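Local coordinates for putative flagellar hook-associated protein (Vibrio parahaemolyticus, PDB 3PWX) that probably serves as a structural component of the bacterial flagellum, perhaps at the junction between hook and filament, at residues A[48-53]-A[79-84]; A[152-157]-A[180-185]. All blocks are in the same frame, centred on the assembly; numbering follows the deposited sequence.

Contact 1: residues A[48-53]-A[79-84]; sequences SESLKS and KSYRDS. Unlike the reference sequence in segment 48-53: S48 (reference Asn).
S53 and Y81 supply the aromatic part of this helix-helix contact, a worked example of how small polar residues can share a helix-helix contact with an aromatic ring. The CB of S53 sits over one face of the Y81 ring, 3.5 Å from the ring centroid and only 16° off the normal, a CH-pi contact. Its nearest ring atom is CZ, so the methylene lies off-centre, toward the hydroxyl end. The S53 hydroxyl is turned back to its own helix, where OG donates to E49 O at 3.0 Å; that carbonyl also accepts from S53 N. With OG beside the backbone N (chi1 -42°), the methylene hydrogens are left to face the ring. At the edge of the Y81 ring, near its plane, lies S50 OG, 4.0 Å from CD1. M54 and I57 of helix 7-61 also touch the Y81 side chain.

A water joins the helices through their serines, bonding S50 OG at 2.9 Å and S84 OG at 2.7 Å, with a weak further bond to S84 O.

The backbones approach most closely at S50 and Y81, whose CA atoms are 5.2 Å apart. The local axes pass at 9.1 Å with an angle of 160° between their directions, the nearly antiparallel geometry of neighbouring helices in a helical bundle, here within the N-terminal helical region of a flagellin-family protein.

Contact 2: residues A[152-157]-A[180-185]; sequences KNVLNQ and LNAIDD
V154 and A182 meet in a buried, apolar contact of a helical hairpin: the first turn of helix 154-166 packs on an early part of helix 172-223, the next helix along the chain, and the two segments run in roughly opposite directions. Closest in backbone are V154 and A182 themselves, with CA atoms 5.4 Å apart, a spacing that the small alanine side chain allows.

One branch of V154 does most of the touching. CG2, held anti to the backbone N, reaches across to I183 CG1 at 3.9 Å and lies 4.2 Å from A182 CB, so a single methyl spans two consecutive residues of the facing helix. The V154 and I183 side chains approach at a slant. One turn further on, the aliphatic part of Q157 lies against the same alanine, its CG 3.9 Å from A182 CB. The chain of Q157 bends at chi2 (61°), and its amide NE2 is hydrogen-bonded to E175 and S179 of helix 172-223, which ties the polar end to the same helix that the methylenes pack on.

The start of helix 154-166 is fixed by N153 at the N-cap. Its OD1 accepts weakly from L155 N and in a straighter bond (157°) from N156 N at 3.0 Å, the latter donor tilted 28° from the plane of the asparagine carbonyl.

In the fold
Contact 1 closes before contact 2 opens along the chain, yet their centres are only 12 Å apart on the same side of the chain's centre. The first pairs helices 7-61 and 71-89, the second helices 154-166 and 172-223, so four helices converge on one part of the bundle. The pairs are also joined directly: R82 CG packs on L155 CD2 at 3.7 Å, and L51 O lies 3.6 Å from I183 CG2. Salt bridges from R82 to D159 and from D184 to R55 link the pairs again. Sequence-distant halves of the chain thus pack together in one helical bundle, consistent with a structural role in the flagellum.

Contact 1: residues A[48-53]-A[79-84]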
loop_
_atom_site.group_PDB
_atom_site.type_symbol
_atom_site.label_atom_id
_atom_site.label_comp_id
_atom_site.label_asym_id
_atom_site.label_seq_id
_atom_site.Cartn_x
_atom_site.Cartn_y
_atom_site.Cartn_z
ATOM N N SER A 48 18.154 -0.037 -18.995
ATOM C CA SER A 48 19.263 -0.926 -18.686
ATOM C C SER A 48 20.076 -1.395 -19.897
ATOM O O SER A 48 21.305 -1.555 -19.771
ATOM C CB SER A 48 18.815 -2.113 -17.891
ATOM O OG SER A 48 18.281 -3.047 -18.780
ATOM N N GLU A 49 19.417 -1.630 -21.041
ATOM C CA GLU A 49 20.134 -1.869 -22.343
ATOM C C GLU A 49 21.024 -0.720 -22.738
ATOM O O GLU A 49 22.172 -0.917 -23.168
ATOM C CB GLU A 49 19.177 -2.163 -23.492
ATOM C CG GLU A 49 18.796 -3.667 -23.586
ATOM C CD GLU A 49 17.433 -3.873 -24.250
ATOM O OE1 GLU A 49 16.486 -3.126 -23.884
ATOM O OE2 GLU A 49 17.296 -4.787 -25.118
ATOM N N SER A 50 20.521 0.490 -22.563
ATOM C CA SER A 50 21.338 1.623 -22.850
ATOM C C SER A 50 22.474 1.699 -21.873
ATOM O O SER A 50 23.551 2.108 -22.236
ATOM C CB SER A 50 20.551 2.899 -22.813
ATOM O OG SER A 50 19.552 2.892 -23.794
ATOM N N LEU A 51 22.289 1.283 -20.634
ATOM C CA LEU A 51 23.414 1.443 -19.710
ATOM C C LEU A 51 24.534 0.467 -20.063
ATOM O O LEU A 51 25.716 0.778 -19.939
ATOM C CB LEU A 51 22.989 1.261 -18.265
ATOM C CG LEU A 51 22.242 2.469 -17.749
ATOM C CD1 LEU A 51 21.553 2.085 -16.374
ATOM C CD2 LEU A 51 23.156 3.655 -17.601
ATOM N N LYS A 52 24.114 -0.706 -20.527
ATOM C CA LYS A 52 24.957 -1.785 -20.987
ATOM C C LYS A 52 25.819 -1.333 -22.208
ATOM O O LYS A 52 27.045 -1.392 -22.161
ATOM C CB LYS A 52 24.020 -2.952 -21.302
ATOM C CG LYS A 52 24.617 -4.213 -21.646
ATOM C CD LYS A 52 25.439 -4.778 -20.524
ATOM C CE LYS A 52 26.666 -5.532 -21.091
ATOM N NZ LYS A 52 26.422 -6.229 -22.404
ATOM N N SER A 53 25.187 -0.836 -23.262
ATOM C CA SER A 53 25.921 -0.363 -24.426
ATOM C C SER A 53 26.858 0.784 -24.082
ATOM O O SER A 53 27.981 0.867 -24.590
ATOM C CB SER A 53 24.979 0.057 -25.545
ATOM O OG SER A 53 23.927 -0.876 -25.644
ATOM N N LYS A 79 26.516 9.664 -26.780
ATOM C CA LYS A 79 25.434 10.625 -26.806
ATOM C C LYS A 79 24.089 10.017 -27.179
ATOM O O LYS A 79 23.099 10.488 -26.703
ATOM C CB LYS A 79 25.743 11.812 -27.709
ATOM C CG LYS A 79 26.690 12.874 -27.115
ATOM C CD LYS A 79 27.033 13.934 -28.202
ATOM C CE LYS A 79 28.116 14.918 -27.754
ATOM N NZ LYS A 79 28.563 15.885 -28.843
ATOM N N SER A 80 24.059 8.968 -27.997
ATOM C CA SER A 80 22.812 8.275 -28.343
ATOM C C SER A 80 22.136 7.586 -27.205
ATOM O O SER A 80 20.929 7.766 -27.024
ATOM C CB SER A 80 23.018 7.204 -29.383
ATOM O OG SER A 80 22.394 7.648 -30.544
ATOM N N TYR A 81 22.911 6.780 -26.480
ATOM C CA TYR A 81 22.429 6.039 -25.312
ATOM C C TYR A 81 22.101 6.998 -24.156
ATOM O O TYR A 81 21.111 6.817 -23.466
ATOM C CB TYR A 81 23.419 4.923 -24.925
ATOM C CG TYR A 81 23.583 3.886 -26.047
ATOM C CD1 TYR A 81 22.487 3.124 -26.450
ATOM C CD2 TYR A 81 24.788 3.703 -26.716
ATOM C CE1 TYR A 81 22.576 2.175 -27.453
ATOM C CE2 TYR A 81 24.895 2.740 -27.762
ATOM C CZ TYR A 81 23.759 1.977 -28.096
ATOM O OH TYR A 81 23.720 1.032 -29.066
ATOM N N ARG A 82 22.905 8.047 -24.028
ATOM C CA ARG A 82 22.619 9.131 -23.147
ATOM C C ARG A 82 21.241 9.724 -23.419
ATOM O O ARG A 82 20.438 9.845 -22.479
ATOM C CB ARG A 82 23.695 10.199 -23.204
ATOM C CG ARG A 82 23.478 11.345 -22.219
ATOM C CD ARG A 82 24.258 12.572 -22.663
ATOM N NE ARG A 82 23.642 13.175 -23.851
ATOM C CZ ARG A 82 24.184 14.171 -24.560
ATOM N NH1 ARG A 82 23.578 14.625 -25.647
ATOM N NH2 ARG A 82 25.357 14.667 -24.204
ATOM N N ASP A 83 20.916 9.997 -24.674
ATOM C CA ASP A 83 19.650 10.675 -24.955
ATOM C C ASP A 83 18.499 9.745 -24.755
ATOM O O ASP A 83 17.518 10.091 -24.107
ATOM C CB ASP A 83 19.611 11.222 -26.374
ATOM C CG ASP A 83 20.598 12.358 -26.597
ATOM O OD1 ASP A 83 21.201 12.879 -25.627
ATOM O OD2 ASP A 83 20.768 12.723 -27.787
ATOM N N SER A 84 18.647 8.546 -25.290
ATOM C CA SER A 84 17.714 7.450 -25.106
ATOM C C SER A 84 17.353 7.137 -23.608
ATOM O O SER A 84 16.218 6.752 -23.281
ATOM C CB SER A 84 18.287 6.246 -25.857
ATOM O OG SER A 84 17.767 5.013 -25.387
HETATM O O HOH W 1 16.887 3.829 -23.126
#

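Contact 2: residues A[152-157]-A[180-185]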
loop_
_atom_site.group_PDB
_atom_site.type_symbol
_atom_site.label_atom_id
_atom_site.label_comp_id
_atom_site.label_asym_id
_atom_site.label_seq_id
_atom_site.Cartn_x
_atom_site.Cartn_y
_atom_site.Cartn_z
ATOM N N LYS A 152 24.838 13.470 -8.024
ATOM C CA LYS A 152 25.603 13.613 -9.275
ATOM C C LYS A 152 25.454 12.424 -10.252
ATOM O O LYS A 152 26.358 11.579 -10.367
ATOM C CB LYS A 152 27.104 13.773 -8.935
ATOM C CG LYS A 152 27.597 12.739 -7.874
ATOM C CD LYS A 152 29.110 12.631 -7.814
ATOM C CE LYS A 152 29.750 13.833 -7.077
ATOM N NZ LYS A 152 31.241 13.978 -7.367
ATOM N N ASN A 153 24.344 12.407 -10.989
ATOM C CA ASN A 153 23.915 11.257 -11.768
ATOM C C ASN A 153 24.837 10.826 -12.901
ATOM O O ASN A 153 25.860 11.423 -13.145
ATOM C CB ASN A 153 22.518 11.511 -12.292
ATOM C CG ASN A 153 22.478 12.611 -13.267
ATOM O OD1 ASN A 153 23.062 12.507 -14.334
ATOM N ND2 ASN A 153 21.799 13.693 -12.925
ATOM N N VAL A 154 24.436 9.765 -13.582
ATOM C CA VAL A 154 25.223 9.140 -14.601
ATOM C C VAL A 154 25.259 9.952 -15.864
ATOM O O VAL A 154 26.219 9.856 -16.634
ATOM C CB VAL A 154 24.716 7.698 -14.931
ATOM C CG1 VAL A 154 23.369 7.740 -15.637
ATOM C CG2 VAL A 154 25.744 6.934 -15.792
ATOM N N LEU A 155 24.224 10.736 -16.111
ATOM C CA LEU A 155 24.206 11.480 -17.364
ATOM C C LEU A 155 25.186 12.640 -17.334
ATOM O O LEU A 155 25.774 12.997 -18.340
ATOM C CB LEU A 155 22.795 11.920 -17.722
ATOM C CG LEU A 155 21.827 10.763 -18.020
ATOM C CD1 LEU A 155 20.457 11.284 -18.477
ATOM C CD2 LEU A 155 22.347 9.757 -19.040
ATOM N N ASN A 156 25.388 13.212 -16.159
ATOM C CA ASN A 156 26.437 14.196 -16.019
ATOM C C ASN A 156 27.820 13.558 -16.100
ATOM O O ASN A 156 28.719 14.136 -16.681
ATOM C CB ASN A 156 26.215 15.007 -14.753
ATOM C CG ASN A 156 25.010 15.937 -14.908
ATOM O OD1 ASN A 156 24.740 16.369 -16.032
ATOM N ND2 ASN A 156 24.255 16.210 -13.819
ATOM N N GLN A 157 27.970 12.341 -15.567
ATOM C CA GLN A 157 29.253 11.747 -15.501
ATOM C C GLN A 157 29.641 11.320 -16.911
ATOM O O GLN A 157 30.816 11.369 -17.275
ATOM C CB GLN A 157 29.233 10.559 -14.568
ATOM C CG GLN A 157 30.556 9.744 -14.541
ATOM C CD GLN A 157 31.699 10.604 -14.070
ATOM O OE1 GLN A 157 31.564 11.310 -13.064
ATOM N NE2 GLN A 157 32.823 10.558 -14.777
ATOM N N LEU A 180 32.574 4.212 -15.219
ATOM C CA LEU A 180 32.136 2.814 -15.022
ATOM C C LEU A 180 31.457 2.626 -13.678
ATOM O O LEU A 180 30.418 1.972 -13.594
ATOM C CB LEU A 180 33.266 1.838 -15.226
ATOM C CG LEU A 180 33.845 1.792 -16.647
ATOM C CD1 LEU A 180 35.211 1.062 -16.644
ATOM C CD2 LEU A 180 32.886 1.175 -17.683
ATOM N N ASN A 181 32.008 3.245 -12.635
ATOM C CA ASN A 181 31.390 3.244 -11.311
ATOM C C ASN A 181 29.979 3.882 -11.263
ATOM O O ASN A 181 29.098 3.388 -10.543
ATOM C CB ASN A 181 32.319 3.864 -10.258
ATOM C CG ASN A 181 33.637 3.107 -10.112
ATOM O OD1 ASN A 181 33.720 1.925 -10.410
ATOM N ND2 ASN A 181 34.662 3.791 -9.646
ATOM N N ALA A 182 29.760 4.945 -12.032
ATOM C CA ALA A 182 28.463 5.582 -12.078
ATOM C C ALA A 182 27.493 4.728 -12.859
ATOM O O ALA A 182 26.278 4.586 -12.453
ATOM C CB ALA A 182 28.549 6.959 -12.649
ATOM N N ILE A 183 27.985 4.123 -13.936
ATOM C CA ILE A 183 27.171 3.165 -14.682
ATOM C C ILE A 183 26.845 1.945 -13.846
ATOM O O ILE A 183 25.676 1.644 -13.688
ATOM C CB ILE A 183 27.800 2.711 -16.006
ATOM C CG1 ILE A 183 27.960 3.910 -16.951
ATOM C CG2 ILE A 183 26.899 1.611 -16.609
ATOM C CD1 ILE A 183 28.766 3.672 -18.210
ATOM N N ASP A 184 27.848 1.263 -13.282
ATOM C CA ASP A 184 27.543 0.144 -12.345
ATOM C C ASP A 184 26.508 0.487 -11.277
ATOM O O ASP A 184 25.639 -0.338 -11.007
ATOM C CB ASP A 184 28.787 -0.495 -11.714
ATOM C CG ASP A 184 29.662 -1.135 -12.749
ATOM O OD1 ASP A 184 29.182 -1.278 -13.904
ATOM O OD2 ASP A 184 30.823 -1.491 -12.439
ATOM N N ASP A 185 26.574 1.693 -10.701
ATOM C CA ASP A 185 25.644 2.054 -9.606
ATOM C C ASP A 185 24.227 2.263 -10.119
ATOM O O ASP A 185 23.233 1.777 -9.521
ATOM C CB ASP A 185 26.099 3.310 -8.866
ATOM C CG ASP A 185 27.362 3.079 -8.082
ATOM O OD1 ASP A 185 27.633 1.877 -7.778
ATOM O OD2 ASP A 185 28.076 4.077 -7.784
#